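Local coordinates for OxyA protein (Actinoplanes teichomyceticus, PDB 5HH3) that probably catalyses, as a heme-dependent cytochrome P450 monooxygenase, an oxidative phenolic coupling that cyclises the peptide during glycopeptide antibiotic biosynthesis, at residues G59-E62 with I63-V66; P97-T100 with R101-M105; M193-M196 with N197-A201. All blocks are in the same frame, centred on the assembly; numbering follows the deposited sequence.

All three contacts join successive turns of single helices, but they stand at different distances from the heme. Interaction 2, on helix 98-106, reaches it directly: His99 and Arg103 both hydrogen-bond a propionate oxygen. Interaction 1, at the start of helix 60-68, lies beyond the propionate edge, with the side chain of Ile63 about 9 Å from the heme and that of Val66 about 5 Å from that of the heme-binding Arg291. Interaction 3, in helix 182-205, is remote; its side chain of Met196 stays about 13 Å from the heme. Centres of interactions 1 and 3 are 41 Å apart, on opposite sides of the chain's centre, while that of interaction 2 is 24 and 22 Å from them.

Interaction 1 of 3, residues G59-E62 with I63-V66; sequences GYDE and IRQV
The phenol ring of Tyr60 meets the aliphatic stem of Arg64 at a slant, one helical turn on, with CE1 of Tyr60 3.6 Å from CD of Arg64. The ring swings there because CG lies anti to the backbone N (chi1 -160°), while a bend at chi3 (59°) turns the guanidinium away from the stem. Ring and guanidinium planes are only 11° apart, yet it is the methylene CD, not the charged group, that does the touching. Arginine suits this half-covered place, offering carbon to the ring while its charged end lies beyond it.

Gly59 is the N-cap residue, and its carbonyl O takes the first hydrogen bond of the helix from Ile63 N at 2.8 Å. CG1 of Ile63 rests 3.2 Å from the same Gly59 O, and its branched hydrocarbon meets Cys312 and Ala317 in the interior. Glu62 folds back toward the helix start, bringing OE1 3.4 Å from CA of Gly59, where glycine has no side chain to block it; a carboxylate there would probably be favoured by the helix dipole. The inner face, Ile63 and Val66, packs on strand 309-312: this is the B helix of the cytochrome P450 fold, seated against its beta sheet.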
loop_
_atom_site.group_PDB
_atom_site.type_symbol
_atom_site.label_atom_id
_atom_site.label_comp_id
_atom_site.label_asym_id
_atom_site.label_seq_id
_atom_site.Cartn_x
_atom_site.Cartn_y
_atom_site.Cartn_z
ATOM N N GLY B 59 8.633 -12.041 19.302
ATOM C CA GLY B 59 9.010 -13.160 20.158
ATOM C C GLY B 59 8.922 -14.479 19.411
ATOM O O GLY B 59 7.954 -14.726 18.673
ATOM N N TYR B 60 9.939 -15.313 19.602
ATOM C CA TYR B 60 10.068 -16.610 18.899
ATOM C C TYR B 60 8.846 -17.512 19.089
ATOM O O TYR B 60 8.247 -18.003 18.113
ATOM C CB TYR B 60 11.328 -17.361 19.387
ATOM C CG TYR B 60 11.830 -18.421 18.446
ATOM C CD1 TYR B 60 11.374 -19.747 18.507
ATOM C CD2 TYR B 60 12.798 -18.113 17.505
ATOM C CE1 TYR B 60 11.852 -20.717 17.616
ATOM C CE2 TYR B 60 13.288 -19.064 16.625
ATOM C CZ TYR B 60 12.823 -20.361 16.687
ATOM O OH TYR B 60 13.366 -21.258 15.785
ATOM N N ASP B 61 8.472 -17.728 20.338
ATOM C CA ASP B 61 7.358 -18.615 20.638
ATOM C C ASP B 61 6.016 -17.998 20.262
ATOM O O ASP B 61 5.116 -18.712 19.855
ATOM C CB ASP B 61 7.350 -19.025 22.111
ATOM C CG ASP B 61 8.542 -19.882 22.478
ATOM O OD1 ASP B 61 9.051 -20.652 21.638
ATOM O OD2 ASP B 61 8.963 -19.788 23.627
ATOM N N GLU B 62 5.905 -16.685 20.400
ATOM C CA GLU B 62 4.681 -15.989 20.049
ATOM C C GLU B 62 4.466 -16.018 18.522
ATOM O O GLU B 62 3.342 -16.132 18.046
ATOM C CB GLU B 62 4.700 -14.550 20.580
ATOM C CG GLU B 62 4.590 -14.457 22.116
ATOM C CD GLU B 62 5.879 -14.780 22.864
ATOM O OE1 GLU B 62 6.963 -14.923 22.249
ATOM O OE2 GLU B 62 5.810 -14.892 24.093
ATOM N N ILE B 63 5.550 -15.912 17.764
ATOM C CA ILE B 63 5.464 -16.034 16.304
ATOM C C ILE B 63 5.014 -17.463 15.926
ATOM O O ILE B 63 4.172 -17.627 15.057
ATOM C CB ILE B 63 6.783 -15.672 15.606
ATOM C CG1 ILE B 63 6.996 -14.157 15.668
ATOM C CG2 ILE B 63 6.784 -16.154 14.152
ATOM C CD1 ILE B 63 8.416 -13.730 15.318
ATOM N N ARG B 64 5.560 -18.480 16.582
ATOM C CA ARG B 64 5.110 -19.861 16.325
ATOM C C ARG B 64 3.628 -20.056 16.695
ATOM O O ARG B 64 2.894 -20.753 16.001
ATOM C CB ARG B 64 5.987 -20.876 17.055
ATOM C CG ARG B 64 7.387 -20.950 16.462
ATOM C CD ARG B 64 8.345 -21.671 17.396
ATOM N NE ARG B 64 7.894 -23.024 17.668
ATOM C CZ ARG B 64 8.373 -24.156 17.136
ATOM N NH1 ARG B 64 9.376 -24.169 16.245
ATOM N NH2 ARG B 64 7.834 -25.320 17.516
ATOM N N GLN B 65 3.197 -19.409 17.769
ATOM C CA GLN B 65 1.789 -19.422 18.135
ATOM C C GLN B 65 0.905 -18.770 17.062
ATOM O O GLN B 65 -0.115 -19.335 16.666
ATOM C CB GLN B 65 1.591 -18.705 19.464
ATOM C CG GLN B 65 0.201 -18.842 20.010
ATOM C CD GLN B 65 0.044 -18.216 21.389
ATOM O OE1 GLN B 65 1.019 -17.735 22.008
ATOM N NE2 GLN B 65 -1.183 -18.231 21.885
ATOM N N VAL B 66 1.291 -17.581 16.610
ATOM C CA VAL B 66 0.498 -16.860 15.626
ATOM C C VAL B 66 0.378 -17.679 14.334
ATOM O O VAL B 66 -0.734 -17.827 13.786
ATOM C CB VAL B 66 1.100 -15.488 15.327
ATOM C CG1 VAL B 66 0.502 -14.867 14.062
ATOM C CG2 VAL B 66 0.873 -14.565 16.522
#

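Interaction 2 of 3, residues P97-T100 with R101-M105; sequences PEHT and RLRRM. With HEM (protoporphyrin IX containing Fe), chain G.
A first torsion near 180° (177° in His99, closely matched in Arg103) sets each CG anti to its own backbone nitrogen, and since the residues are one helical turn apart, both side chains leave helix 98-106 side by side in the same direction. Arg103 is extended from CG to NE, and its CD passes 3.9 Å from CE1 of His99. The two converge on one propionate oxygen of the heme. His99 NE2 gives O2A of the heme a 2.7 Å hydrogen bond, nearly straight at 169°, with the propionate at the ring edge; Arg103 NH1 gives the same heme O2A a more bent one of 2.8 Å (148°). Two donors thus hold O2A, and their positive or polar character would be expected to stabilise its negative charge. Arg103 NH1 also hydrogen-bonds the carbonyl of His347, which steadies the guanidinium, and the ring of His346 meets that of His99.

On the outer side the arginines lie over small apolar groups. Pro97 CG sits 3.8 Å from NH1 of Arg101, over one face of its guanidinium, and CG2 of Thr100 lies 3.5 Å from NH1 of Arg104 in the same manner. Arginine suits these exposed positions, since a face can rest on hydrocarbon while the N-H edges remain for polar partners. A histidine and an arginine four residues apart on the C helix, sharing a heme propionate, form a recognised heme-binding feature of bacterial P450s.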
loop_
_atom_site.group_PDB
_atom_site.type_symbol
_atom_site.label_atom_id
_atom_site.label_comp_id
_atom_site.label_asym_id
_atom_site.label_seq_id
_atom_site.Cartn_x
_atom_site.Cartn_y
_atom_site.Cartn_z
ATOM N N PRO B 97 -10.346 -24.674 3.054
ATOM C CA PRO B 97 -9.799 -25.856 2.439
ATOM C C PRO B 97 -9.083 -25.617 1.103
ATOM O O PRO B 97 -8.402 -26.530 0.657
ATOM C CB PRO B 97 -11.039 -26.697 2.193
ATOM C CG PRO B 97 -12.079 -25.682 1.842
ATOM C CD PRO B 97 -11.753 -24.468 2.667
ATOM N N GLU B 98 -9.205 -24.431 0.489
ATOM C CA GLU B 98 -8.587 -24.195 -0.842
ATOM C C GLU B 98 -7.067 -24.314 -0.775
ATOM O O GLU B 98 -6.439 -24.913 -1.639
ATOM C CB GLU B 98 -8.974 -22.832 -1.450
ATOM C CG GLU B 98 -10.454 -22.688 -1.806
ATOM C CD GLU B 98 -11.313 -22.090 -0.689
ATOM O OE1 GLU B 98 -10.900 -21.983 0.488
ATOM O OE2 GLU B 98 -12.459 -21.748 -0.983
ATOM N N HIS B 99 -6.489 -23.725 0.262
ATOM C CA HIS B 99 -5.071 -23.841 0.526
ATOM C C HIS B 99 -4.584 -25.307 0.609
ATOM O O HIS B 99 -3.669 -25.707 -0.118
ATOM C CB HIS B 99 -4.699 -23.080 1.806
ATOM C CG HIS B 99 -3.269 -23.225 2.149
ATOM N ND1 HIS B 99 -2.817 -24.204 3.006
ATOM C CD2 HIS B 99 -2.172 -22.610 1.658
ATOM C CE1 HIS B 99 -1.498 -24.158 3.056
ATOM N NE2 HIS B 99 -1.084 -23.187 2.261
ATOM N N THR B 100 -5.236 -26.100 1.451
ATOM C CA THR B 100 -4.963 -27.545 1.588
ATOM C C THR B 100 -5.071 -28.319 0.292
ATOM O O THR B 100 -4.214 -29.142 -0.036
ATOM C CB THR B 100 -5.973 -28.207 2.569
ATOM O OG1 THR B 100 -6.203 -27.330 3.667
ATOM C CG2 THR B 100 -5.437 -29.535 3.087
ATOM N N ARG B 101 -6.178 -28.104 -0.410
ATOM C CA ARG B 101 -6.448 -28.799 -1.642
ATOM C C ARG B 101 -5.375 -28.535 -2.706
ATOM O O ARG B 101 -4.918 -29.476 -3.352
ATOM C CB ARG B 101 -7.873 -28.504 -2.138
ATOM C CG ARG B 101 -8.932 -29.130 -1.224
ATOM C CD ARG B 101 -10.333 -28.526 -1.347
ATOM N NE ARG B 101 -11.318 -29.385 -0.715
ATOM C CZ ARG B 101 -12.625 -29.135 -0.592
ATOM N NH1 ARG B 101 -13.163 -27.981 -1.011
ATOM N NH2 ARG B 101 -13.397 -30.045 -0.012
ATOM N N LEU B 102 -4.964 -27.285 -2.878
ATOM C CA LEU B 102 -3.915 -26.961 -3.873
ATOM C C LEU B 102 -2.529 -27.390 -3.385
ATOM O O LEU B 102 -1.775 -28.003 -4.134
ATOM C CB LEU B 102 -3.914 -25.479 -4.259
ATOM C CG LEU B 102 -2.790 -25.023 -5.223
ATOM C CD1 LEU B 102 -2.777 -25.812 -6.528
ATOM C CD2 LEU B 102 -2.923 -23.520 -5.499
ATOM N N ARG B 103 -2.204 -27.100 -2.132
ATOM C CA ARG B 103 -0.907 -27.480 -1.608
ATOM C C ARG B 103 -0.584 -28.992 -1.647
ATOM O O ARG B 103 0.548 -29.364 -1.985
ATOM C CB ARG B 103 -0.680 -26.923 -0.209
ATOM C CG ARG B 103 0.721 -27.277 0.271
ATOM C CD ARG B 103 1.249 -26.306 1.259
ATOM N NE ARG B 103 2.550 -26.762 1.717
ATOM C CZ ARG B 103 3.468 -25.991 2.277
ATOM N NH1 ARG B 103 3.269 -24.680 2.431
ATOM N NH2 ARG B 103 4.602 -26.546 2.666
ATOM N N ARG B 104 -1.553 -29.863 -1.347
ATOM C CA ARG B 104 -1.310 -31.316 -1.455
ATOM C C ARG B 104 -0.916 -31.770 -2.859
ATOM O O ARG B 104 -0.201 -32.768 -2.993
ATOM C CB ARG B 104 -2.519 -32.146 -1.034
ATOM C CG ARG B 104 -2.658 -32.328 0.463
ATOM C CD ARG B 104 -3.702 -33.382 0.784
ATOM N NE ARG B 104 -5.026 -33.005 0.284
ATOM C CZ ARG B 104 -6.116 -32.791 1.027
ATOM N NH1 ARG B 104 -6.115 -32.935 2.349
ATOM N NH2 ARG B 104 -7.248 -32.439 0.430
ATOM N N MET B 105 -1.436 -31.104 -3.891
ATOM C CA MET B 105 -1.203 -31.546 -5.273
ATOM C C MET B 105 0.193 -31.170 -5.776
ATOM O O MET B 105 0.766 -31.870 -6.619
ATOM C CB MET B 105 -2.275 -30.990 -6.209
ATOM C CG MET B 105 -3.645 -31.487 -5.844
ATOM S SD MET B 105 -4.891 -31.217 -7.105
ATOM C CE MET B 105 -5.134 -29.459 -6.929
HETATM C CHA HEM G . 6.325 -19.434 1.612
HETATM C CHB HEM G . 8.028 -21.308 -2.526
HETATM C CHC HEM G . 12.527 -19.960 -1.252
HETATM C CHD HEM G . 10.811 -18.178 2.885
HETATM C C1A HEM G . 6.408 -20.025 0.374
HETATM C C2A HEM G . 5.281 -20.438 -0.390
HETATM C C3A HEM G . 5.758 -20.976 -1.546
HETATM C C4A HEM G . 7.179 -20.892 -1.510
HETATM C CMA HEM G . 4.938 -21.537 -2.681
HETATM C CAA HEM G . 3.829 -20.315 0.027
HETATM C CBA HEM G . 3.438 -21.562 0.819
HETATM C CGA HEM G . 2.007 -21.559 1.331
HETATM O O1A HEM G . 1.356 -20.498 1.499
HETATM O O2A HEM G . 1.452 -22.654 1.616
HETATM C C1B HEM G . 9.421 -21.096 -2.558
HETATM C C2B HEM G . 10.277 -21.486 -3.644
HETATM C C3B HEM G . 11.557 -21.110 -3.300
HETATM C C4B HEM G . 11.437 -20.478 -1.957
HETATM C CMB HEM G . 9.859 -22.183 -4.922
HETATM C CAB HEM G . 12.854 -21.287 -4.001
HETATM C CBB HEM G . 13.083 -21.997 -5.110
HETATM C C1C HEM G . 12.483 -19.334 -0.013
HETATM C C2C HEM G . 13.593 -18.804 0.679
HETATM C C3C HEM G . 13.097 -18.278 1.880
HETATM C C4C HEM G . 11.679 -18.520 1.884
HETATM C CMC HEM G . 15.031 -18.796 0.193
HETATM C CAC HEM G . 13.812 -17.613 2.999
HETATM C CBC HEM G . 15.126 -17.434 3.111
HETATM C C1D HEM G . 9.435 -18.395 2.822
HETATM C C2D HEM G . 8.556 -17.944 3.922
HETATM C C3D HEM G . 7.307 -18.288 3.575
HETATM C C4D HEM G . 7.443 -18.947 2.259
HETATM C CMD HEM G . 8.908 -17.221 5.203
HETATM C CAD HEM G . 6.058 -18.025 4.405
HETATM C CBD HEM G . 5.443 -16.631 4.212
HETATM C CGD HEM G . 4.194 -16.455 5.091
HETATM O O1D HEM G . 3.506 -15.418 5.069
HETATM O O2D HEM G . 3.794 -17.319 5.883
HETATM N NA HEM G . 7.566 -20.323 -0.317
HETATM N NB HEM G . 10.159 -20.539 -1.593
HETATM N NC HEM G . 11.354 -19.192 0.743
HETATM N ND HEM G . 8.730 -19.024 1.861
HETATM FE FE HEM G . 9.411 -19.760 0.214
HETATM O O HOH W 1 8.932 -17.961 -0.765
#

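Interaction 3 of 3, residues M193-M196 with N197-A201; sequences MTYM and NKMTA
Met196 O is gripped twice by one residue through hydrogen bonds: Thr200 N approaches at 2.8 Å, and Thr200 OG1 donates from 3.1 Å, well above the carbonyl plane. The hydroxyl gets there because it stands beside its own backbone N (chi1 -63°), turned back toward the preceding turn. Threonine suits this buried place, as the helix itself satisfies its polar group. Among the other backbone hydrogen bonds, Met193 O takes Asn197 N at 2.8 Å. Tyr195 O takes Met199 N at 3.1 Å, whereas the bond from Lys198 N to Thr194 O is weak at 3.3 Å.

Apolar contacts join Tyr195, Met196 and Met199. CE1 of Tyr195 meets the methyl CE of Met199 at 3.8 Å, and the phenol oxygen lies almost as near that methyl. With its CG anti to the backbone N (chi1 176°) and a bend at chi3, Met199 carries its end toward the ring, which crosses it at a slant; Ile161 touches both residues. Met196 runs alongside, with its CE 4.1 Å from SD of Met199. Flexible, unbranched methionine side chains suit a place where they must fit between Tyr195, Phe212 and helix 225-256. This is the G helix of the P450 fold: Met196 and Met199 touch Phe212 of helix 211-219, and Met196 also reaches Thr229 and Ala232 of the long central helix 225-256.

Polar ends face other partners. Tyr195 OH hydrogen-bonds Asp165 OD2, tying the helix to helix 163-178, and Thr194 OG1 hydrogen-bonds the carbonyl of Asn190. On the exposed side, the long stem of Lys198 runs alongside Thr194, where CG2 of Thr194 lies 4.2 Å from CE of Lys198, and carries the amine outward to the surface.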
loop_
_atom_site.group_PDB
_atom_site.type_symbol
_atom_site.label_atom_id
_atom_site.label_comp_id
_atom_site.label_asym_id
_atom_site.label_seq_id
_atom_site.Cartn_x
_atom_site.Cartn_y
_atom_site.Cartn_z
ATOM N N MET B 193 2.676 -17.123 -20.963
ATOM C CA MET B 193 1.495 -18.005 -20.907
ATOM C C MET B 193 1.354 -18.984 -22.069
ATOM O O MET B 193 0.959 -20.132 -21.856
ATOM C CB MET B 193 0.213 -17.168 -20.821
ATOM C CG MET B 193 0.006 -16.488 -19.480
ATOM S SD MET B 193 -0.309 -17.668 -18.157
ATOM C CE MET B 193 -1.888 -18.360 -18.677
ATOM N N THR B 194 1.640 -18.524 -23.288
ATOM C CA THR B 194 1.572 -19.380 -24.471
ATOM C C THR B 194 2.617 -20.491 -24.391
ATOM O O THR B 194 2.339 -21.628 -24.765
ATOM C CB THR B 194 1.774 -18.584 -25.783
ATOM O OG1 THR B 194 0.868 -17.480 -25.818
ATOM C CG2 THR B 194 1.535 -19.460 -27.011
ATOM N N TYR B 195 3.815 -20.161 -23.908
ATOM C CA TYR B 195 4.844 -21.175 -23.693
ATOM C C TYR B 195 4.361 -22.206 -22.650
ATOM O O TYR B 195 4.358 -23.407 -22.921
ATOM C CB TYR B 195 6.169 -20.535 -23.264
ATOM C CG TYR B 195 7.312 -21.524 -23.212
ATOM C CD1 TYR B 195 7.495 -22.328 -22.095
ATOM C CD2 TYR B 195 8.195 -21.679 -24.288
ATOM C CE1 TYR B 195 8.523 -23.244 -22.027
ATOM C CE2 TYR B 195 9.233 -22.602 -24.230
ATOM C CZ TYR B 195 9.388 -23.377 -23.081
ATOM O OH TYR B 195 10.378 -24.305 -22.951
ATOM N N MET B 196 3.917 -21.735 -21.488
ATOM C CA MET B 196 3.486 -22.640 -20.405
ATOM C C MET B 196 2.275 -23.508 -20.771
ATOM O O MET B 196 2.229 -24.688 -20.414
ATOM C CB MET B 196 3.187 -21.860 -19.122
ATOM C CG MET B 196 4.386 -21.159 -18.503
ATOM S SD MET B 196 5.866 -22.161 -18.225
ATOM C CE MET B 196 5.110 -23.593 -17.473
ATOM N N ASN B 197 1.314 -22.936 -21.495
ATOM C CA ASN B 197 0.153 -23.696 -21.959
ATOM C C ASN B 197 0.538 -24.861 -22.866
ATOM O O ASN B 197 -0.060 -25.928 -22.774
ATOM C CB ASN B 197 -0.844 -22.792 -22.687
ATOM C CG ASN B 197 -1.562 -21.825 -21.754
ATOM O OD1 ASN B 197 -1.546 -21.971 -20.532
ATOM N ND2 ASN B 197 -2.209 -20.829 -22.342
ATOM N N LYS B 198 1.535 -24.667 -23.726
ATOM C CA LYS B 198 2.063 -25.771 -24.551
ATOM C C LYS B 198 2.737 -26.828 -23.681
ATOM O O LYS B 198 2.461 -28.022 -23.819
ATOM C CB LYS B 198 3.051 -25.263 -25.607
ATOM C CG LYS B 198 2.374 -24.540 -26.755
ATOM C CD LYS B 198 3.396 -23.856 -27.642
ATOM C CE LYS B 198 2.715 -23.066 -28.745
ATOM N NZ LYS B 198 3.685 -22.192 -29.456
ATOM N N MET B 199 3.609 -26.367 -22.789
ATOM C CA MET B 199 4.304 -27.232 -21.835
ATOM C C MET B 199 3.349 -28.083 -20.992
ATOM O O MET B 199 3.607 -29.266 -20.757
ATOM C CB MET B 199 5.167 -26.386 -20.914
ATOM C CG MET B 199 5.868 -27.176 -19.827
ATOM S SD MET B 199 7.403 -26.394 -19.296
ATOM C CE MET B 199 8.446 -26.840 -20.683
ATOM N N THR B 200 2.261 -27.471 -20.542
ATOM C CA THR B 200 1.197 -28.200 -19.861
ATOM C C THR B 200 0.560 -29.260 -20.764
ATOM O O THR B 200 0.431 -30.412 -20.358
ATOM C CB THR B 200 0.117 -27.246 -19.328
ATOM O OG1 THR B 200 0.700 -26.386 -18.342
ATOM C CG2 THR B 200 -0.961 -28.010 -18.662
ATOM N N ALA B 201 0.181 -28.874 -21.980
ATOM C CA ALA B 201 -0.386 -29.819 -22.933
ATOM C C ALA B 201 0.577 -30.975 -23.200
ATOM O O ALA B 201 0.157 -32.129 -23.204
ATOM C CB ALA B 201 -0.775 -29.126 -24.235
#